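Local coordinates for uncharacterized protein (Bordetella pertussis, PDB 3FVV) that probably hydrolyses histidinol phosphate to histidinol and phosphate, as a magnesium-dependent phosphatase of the HAD-like superfamily and a member of the SerB family, at residues T115-N118 and S119-A123; D87-R90 and P91-V95. All blocks are in the same frame, centred on the assembly; numbering follows the deposited sequence.

Interaction 1: residues T115-N118 and S119-A123. With SO4 (sulfate ion), chain C.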
ATOM      1  N   THR A 115      -0.435   2.979  -1.984  1.00 11.94           N
ATOM      2  CA  THR A 115      -0.177   1.562  -1.827  1.00 12.49           C
ATOM      3  C   THR A 115      -0.946   0.687  -2.823  1.00 13.08           C
ATOM      4  O   THR A 115      -2.105   0.945  -3.117  1.00 11.89           O
ATOM      5  CB  THR A 115      -0.539   1.138  -0.357  1.00 13.68           C
ATOM      6  OG1 THR A 115      -0.395  -0.273  -0.205  1.00 13.35           O
ATOM      7  CG2 THR A 115      -1.965   1.537  -0.021  1.00 11.91           C
ATOM      8  N   ALA A 116      -0.286  -0.376  -3.303  1.00 12.50           N
ATOM      9  CA  ALA A 116      -0.906  -1.356  -4.194  1.00 13.51           C
ATOM     10  C   ALA A 116      -1.856  -2.231  -3.418  1.00 12.87           C
ATOM     11  O   ALA A 116      -2.716  -2.849  -4.014  1.00 13.90           O
ATOM     12  CB  ALA A 116       0.123  -2.243  -4.882  1.00 11.94           C
ATOM     13  N   THR A 117      -1.703  -2.329  -2.102  1.00 12.33           N
ATOM     14  CA  THR A 117      -2.608  -3.205  -1.348  1.00 10.95           C
ATOM     15  C   THR A 117      -4.002  -2.531  -1.335  1.00 11.84           C
ATOM     16  O   THR A 117      -4.124  -1.354  -1.108  1.00 12.23           O
ATOM     17  CB  THR A 117      -2.036  -3.580   0.015  1.00 11.51           C
ATOM     18  OG1 THR A 117      -0.857  -4.391  -0.166  1.00  9.81           O
ATOM     19  CG2 THR A 117      -3.052  -4.398   0.879  1.00  8.27           C
ATOM     20  N   ASN A 118      -5.039  -3.304  -1.623  1.00 12.29           N
ATOM     21  CA  ASN A 118      -6.366  -2.740  -1.883  1.00 11.50           C
ATOM     22  C   ASN A 118      -6.946  -1.906  -0.735  1.00 11.78           C
ATOM     23  O   ASN A 118      -6.667  -2.179   0.472  1.00  8.58           O
ATOM     24  CB  ASN A 118      -7.330  -3.838  -2.375  1.00 11.70           C
ATOM     25  CG  ASN A 118      -7.866  -4.727  -1.268  1.00 11.22           C
ATOM     26  OD1 ASN A 118      -8.770  -4.309  -0.544  1.00  8.98           O
ATOM     27  ND2 ASN A 118      -7.408  -5.989  -1.210  1.00  8.25           N
ATOM     28  N   SER A 119      -7.719  -0.875  -1.125  1.00  9.64           N
ATOM     29  CA  SER A 119      -8.279   0.078  -0.196  1.00 11.20           C
ATOM     30  C   SER A 119      -9.215  -0.511   0.902  1.00 10.82           C
ATOM     31  O   SER A 119      -9.283   0.031   1.983  1.00 10.20           O
ATOM     32  CB  SER A 119      -8.967   1.248  -0.923  1.00 11.24           C
ATOM     33  OG  SER A 119     -10.039   0.769  -1.710  1.00 11.91           O
ATOM     34  N   PHE A 120      -9.865  -1.652   0.678  1.00 11.32           N
ATOM     35  CA  PHE A 120     -10.562  -2.296   1.760  1.00  9.86           C
ATOM     36  C   PHE A 120      -9.587  -2.709   2.883  1.00 10.02           C
ATOM     37  O   PHE A 120      -9.841  -2.505   4.062  1.00 10.52           O
ATOM     38  CB  PHE A 120     -11.375  -3.540   1.317  1.00 11.22           C
ATOM     39  CG  PHE A 120     -12.005  -4.236   2.482  1.00  9.73           C
ATOM     40  CD1 PHE A 120     -13.143  -3.720   3.075  1.00 12.99           C
ATOM     41  CD2 PHE A 120     -11.386  -5.307   3.086  1.00 13.28           C
ATOM     42  CE1 PHE A 120     -13.700  -4.322   4.214  1.00 12.70           C
ATOM     43  CE2 PHE A 120     -11.940  -5.888   4.235  1.00 10.00           C
ATOM     44  CZ  PHE A 120     -13.081  -5.387   4.768  1.00 10.82           C
ATOM     45  N   VAL A 121      -8.490  -3.309   2.495  1.00  9.72           N
ATOM     46  CA  VAL A 121      -7.467  -3.746   3.433  1.00 10.65           C
ATOM     47  C   VAL A 121      -6.709  -2.586   4.049  1.00 10.77           C
ATOM     48  O   VAL A 121      -6.374  -2.652   5.202  1.00 11.54           O
ATOM     49  CB  VAL A 121      -6.480  -4.781   2.750  1.00 10.92           C
ATOM     50  CG1 VAL A 121      -5.262  -5.090   3.654  1.00  9.69           C
ATOM     51  CG2 VAL A 121      -7.252  -6.057   2.382  1.00 10.33           C
ATOM     52  N   THR A 122      -6.496  -1.497   3.329  1.00  9.98           N
ATOM     53  CA  THR A 122      -5.602  -0.447   3.820  1.00 11.14           C
ATOM     54  C   THR A 122      -6.251   0.802   4.389  1.00 11.11           C
ATOM     55  O   THR A 122      -5.587   1.569   5.030  1.00 10.82           O
ATOM     56  CB  THR A 122      -4.596  -0.018   2.729  1.00 10.75           C
ATOM     57  OG1 THR A 122      -5.290   0.236   1.498  1.00 10.79           O
ATOM     58  CG2 THR A 122      -3.546  -1.147   2.498  1.00 10.91           C
ATOM     59  N   ALA A 123      -7.526   1.024   4.119  1.00 10.71           N
ATOM     60  CA  ALA A 123      -8.225   2.207   4.688  1.00 11.15           C
ATOM     61  C   ALA A 123      -8.048   2.360   6.201  1.00 10.18           C
ATOM     62  O   ALA A 123      -7.651   3.422   6.663  1.00 12.31           O
ATOM     63  CB  ALA A 123      -9.704   2.256   4.252  1.00 10.20           C
TER
HETATM   64  S   SO4 C 233       2.787  -1.349  -1.407  1.00 25.07           S
HETATM   65  O1  SO4 C 233       2.455  -0.540  -0.173  1.00 21.78           O
HETATM   66  O2  SO4 C 233       2.394  -0.664  -2.698  1.00 17.15           O
HETATM   67  O3  SO4 C 233       4.196  -1.684  -1.274  1.00 24.98           O
HETATM   68  O4  SO4 C 233       2.043  -2.618  -1.414  1.00 20.50           O
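N118 lays its amide over the first turn of helix 119-128, where it overlaps V121. The two side chains cross at about a right angle, with ND2 of N118 3.6 Å from CG2 of V121. CG of N118 stands between its own backbone N and carbonyl carbon (chi1 78°), which turns OD1 back over the helix start. There OD1 of N118 accepts from the backbone N of V121 at 3.2 Å. The N-H points fairly straight at the oxygen (157°), but the donor lies well above the amide plane and not on a lone pair. N118 is thus the N-cap. Its backbone O also takes the N-H of T122 at 2.9 Å, in the carbonyl plane, as the first helical bond.

OG1 of T122 lies 3.0 Å from O of N118 and 3.3 Å from O of T117. Its single proton could go to either. The T122 methyl meets that of T117, CG2 to CG2 at 3.7 Å, and T117 CG2 also touches CG1 of V121. T115 and T122 approach tip to tip beside them. The hydroxyl of T117 is turned elsewhere and bonds to D12.

T115 OG1 does two jobs. It accepts from the backbone N of T117, closing an ST turn, and donates to O1 of the sulfate. The N-H of A116 points almost straight (175°) at sulfate O2, 2.8 Å away. K160 NZ and the backbone N atoms of L11 and D12 also bond to it. T115, at the end of strand 110-115, probably is the threonine of HAD motif II. The sulfate, probably from the crystallisation liquor, is consistent with a site for the substrate phosphate, whose negative charge the lysine, N-H and hydroxyl donors would probably stabilise.

Interaction 2: residues D87-R90 and P91-V95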
ATOM      1  N   ASP A  87      -4.644  -8.172  15.665  1.00 14.53           N
ATOM      2  CA  ASP A  87      -3.761  -9.345  15.913  1.00 14.59           C
ATOM      3  C   ASP A  87      -2.529  -9.308  15.005  1.00 14.10           C
ATOM      4  O   ASP A  87      -1.506  -9.869  15.333  1.00 12.71           O
ATOM      5  CB  ASP A  87      -4.489 -10.686  15.657  1.00 14.59           C
ATOM      6  CG  ASP A  87      -5.572 -10.958  16.676  1.00 18.35           C
ATOM      7  OD1 ASP A  87      -5.607 -10.186  17.643  1.00 23.11           O
ATOM      8  OD2 ASP A  87      -6.362 -11.919  16.529  1.00 20.60           O
ATOM      9  N   VAL A  88      -2.633  -8.673  13.847  1.00 13.57           N
ATOM     10  CA  VAL A  88      -1.503  -8.618  12.924  1.00 13.25           C
ATOM     11  C   VAL A  88      -0.959  -7.199  12.711  1.00 13.86           C
ATOM     12  O   VAL A  88       0.206  -6.934  12.892  1.00 14.64           O
ATOM     13  CB  VAL A  88      -1.907  -9.233  11.560  1.00 13.29           C
ATOM     14  CG1 VAL A  88      -0.672  -9.223  10.569  1.00 11.89           C
ATOM     15  CG2 VAL A  88      -2.432 -10.620  11.753  1.00 12.93           C
ATOM     16  N   ILE A  89      -1.794  -6.263  12.307  1.00 14.50           N
ATOM     17  CA  ILE A  89      -1.251  -4.987  11.898  1.00 14.28           C
ATOM     18  C   ILE A  89      -0.792  -4.179  13.113  1.00 14.29           C
ATOM     19  O   ILE A  89       0.387  -3.771  13.183  1.00 13.47           O
ATOM     20  CB  ILE A  89      -2.233  -4.185  11.017  1.00 14.83           C
ATOM     21  CG1 ILE A  89      -2.544  -4.972   9.714  1.00 15.90           C
ATOM     22  CG2 ILE A  89      -1.657  -2.813  10.679  1.00 10.76           C
ATOM     23  CD1 ILE A  89      -1.349  -5.214   8.753  1.00 16.51           C
ATOM     24  N   ARG A  90      -1.700  -3.930  14.049  1.00 14.78           N
ATOM     25  CA  ARG A  90      -1.382  -3.046  15.172  1.00 16.25           C
ATOM     26  C   ARG A  90      -0.086  -3.371  15.906  1.00 15.64           C
ATOM     27  O   ARG A  90       0.699  -2.480  16.159  1.00 14.34           O
ATOM     28  CB  ARG A  90      -2.485  -3.001  16.212  1.00 17.50           C
ATOM     29  CG  ARG A  90      -3.570  -2.189  15.804  1.00 22.27           C
ATOM     30  CD  ARG A  90      -4.067  -1.238  16.885  1.00 26.46           C
ATOM     31  NE  ARG A  90      -4.763  -0.184  16.166  1.00 25.60           N
ATOM     32  CZ  ARG A  90      -4.303   1.055  15.996  1.00 22.46           C
ATOM     33  NH1 ARG A  90      -5.025   1.902  15.302  1.00 21.53           N
ATOM     34  NH2 ARG A  90      -3.157   1.465  16.514  1.00 24.52           N
ATOM     35  N   PRO A  91       0.134  -4.631  16.235  1.00 15.90           N
ATOM     36  CA  PRO A  91       1.371  -4.892  16.947  1.00 17.01           C
ATOM     37  C   PRO A  91       2.622  -4.732  16.090  1.00 18.12           C
ATOM     38  O   PRO A  91       3.696  -4.869  16.620  1.00 18.99           O
ATOM     39  CB  PRO A  91       1.256  -6.358  17.360  1.00 17.03           C
ATOM     40  CG  PRO A  91      -0.221  -6.686  17.268  1.00 17.25           C
ATOM     41  CD  PRO A  91      -0.725  -5.827  16.136  1.00 16.54           C
ATOM     42  N   SER A  92       2.510  -4.539  14.782  1.00 16.59           N
ATOM     43  CA  SER A  92       3.677  -4.302  13.970  1.00 16.46           C
ATOM     44  C   SER A  92       3.928  -2.802  13.762  1.00 16.28           C
ATOM     45  O   SER A  92       4.833  -2.432  13.028  1.00 15.51           O
ATOM     46  CB  SER A  92       3.463  -4.980  12.596  1.00 16.65           C
ATOM     47  OG  SER A  92       2.634  -4.176  11.738  1.00 16.53           O
ATOM     48  N   LEU A  93       3.052  -1.947  14.317  1.00 15.82           N
ATOM     49  CA  LEU A  93       3.250  -0.536  14.262  1.00 16.29           C
ATOM     50  C   LEU A  93       4.445  -0.148  15.138  1.00 15.61           C
ATOM     51  O   LEU A  93       4.508  -0.550  16.296  1.00 16.56           O
ATOM     52  CB  LEU A  93       2.018   0.194  14.757  1.00 16.79           C
ATOM     53  CG  LEU A  93       1.172   0.850  13.693  1.00 20.77           C
ATOM     54  CD1 LEU A  93       0.776  -0.133  12.658  1.00 24.71           C
ATOM     55  CD2 LEU A  93      -0.024   1.479  14.404  1.00 27.25           C
ATOM     56  N   THR A  94       5.408   0.581  14.593  1.00 14.06           N
ATOM     57  CA  THR A  94       6.599   0.996  15.373  1.00 12.69           C
ATOM     58  C   THR A  94       6.552   2.504  15.536  1.00 13.28           C
ATOM     59  O   THR A  94       6.014   3.230  14.660  1.00 10.76           O
ATOM     60  CB  THR A  94       7.884   0.689  14.668  1.00 12.88           C
ATOM     61  OG1 THR A  94       7.952   1.391  13.381  1.00 11.87           O
ATOM     62  CG2 THR A  94       8.047  -0.834  14.488  1.00 12.62           C
ATOM     63  N   VAL A  95       7.142   2.964  16.626  1.00 12.19           N
ATOM     64  CA  VAL A  95       7.267   4.366  16.895  1.00 13.06           C
ATOM     65  C   VAL A  95       8.033   5.095  15.782  1.00 12.21           C
ATOM     66  O   VAL A  95       7.645   6.220  15.438  1.00 12.50           O
ATOM     67  CB  VAL A  95       7.849   4.680  18.327  1.00 14.09           C
ATOM     68  CG1 VAL A  95       9.300   4.356  18.394  1.00 13.22           C
ATOM     69  CG2 VAL A  95       7.599   6.177  18.655  1.00 15.93           C
TER
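S92 turns its hydroxyl back onto the end of helix 74-89, where OG donates to the backbone O of I89 at 2.7 Å. The torsion explains this contact: OG stands between the backbone N and carbonyl carbon of S92 (chi1 80°), facing the preceding turn. The bond lies in the carbonyl plane and uses a lone pair. The backbone N of S92 reaches the same O of I89 at 2.8 Å from above that plane, so one carbonyl receives two donors from one residue. The next bond runs from L93 N to R90 O at 3.0 Å.

P91 has no N-H to offer, and its ring packs against the last turn, with CD 3.6 Å from O of V88. L93 folds back toward the helix. Its CD1 lies 4.1 Å from CG2 of I89, and the two side chains cross at a slant. The other methyl, CD2, approaches NH2 of R90 at 3.8 Å. R90 reaches it with a chain bent at chi2 (-134°). I89 is the buried member and touches S20 and I125, while L93 also rests on L16.

T94 then starts the next helix as its N-cap, its OG1 bonded to the backbone N of A97. Two overlapping type I-like beta turns, with P91 inside both, thus connect helix 74-89 to helix 95-106. They probably lead from a helical C1-type cap back to the Rossmann-like core of the HAD fold.

Interaction 2 comes first along the chain and joins helices 74-89 and 95-106. Strand 110-115 follows and leads into interaction 1. The centres of the two contacts are 16 Å apart, and their nearest atoms about 6 Å, without touching. Helix 119-128 bridges the gap: it begins in interaction 1, and farther on its I125 and A128 meet I89 and R90 of interaction 2. Helix 20-30 also borders both, with S20 touching T117 and I89. Their settings differ. Interaction 1 is largely buried, its centre 6 Å from the chain centre, and T115 and A116 bond to the sulfate. Interaction 2 lies at the surface, its centre 15 Å from the chain centre.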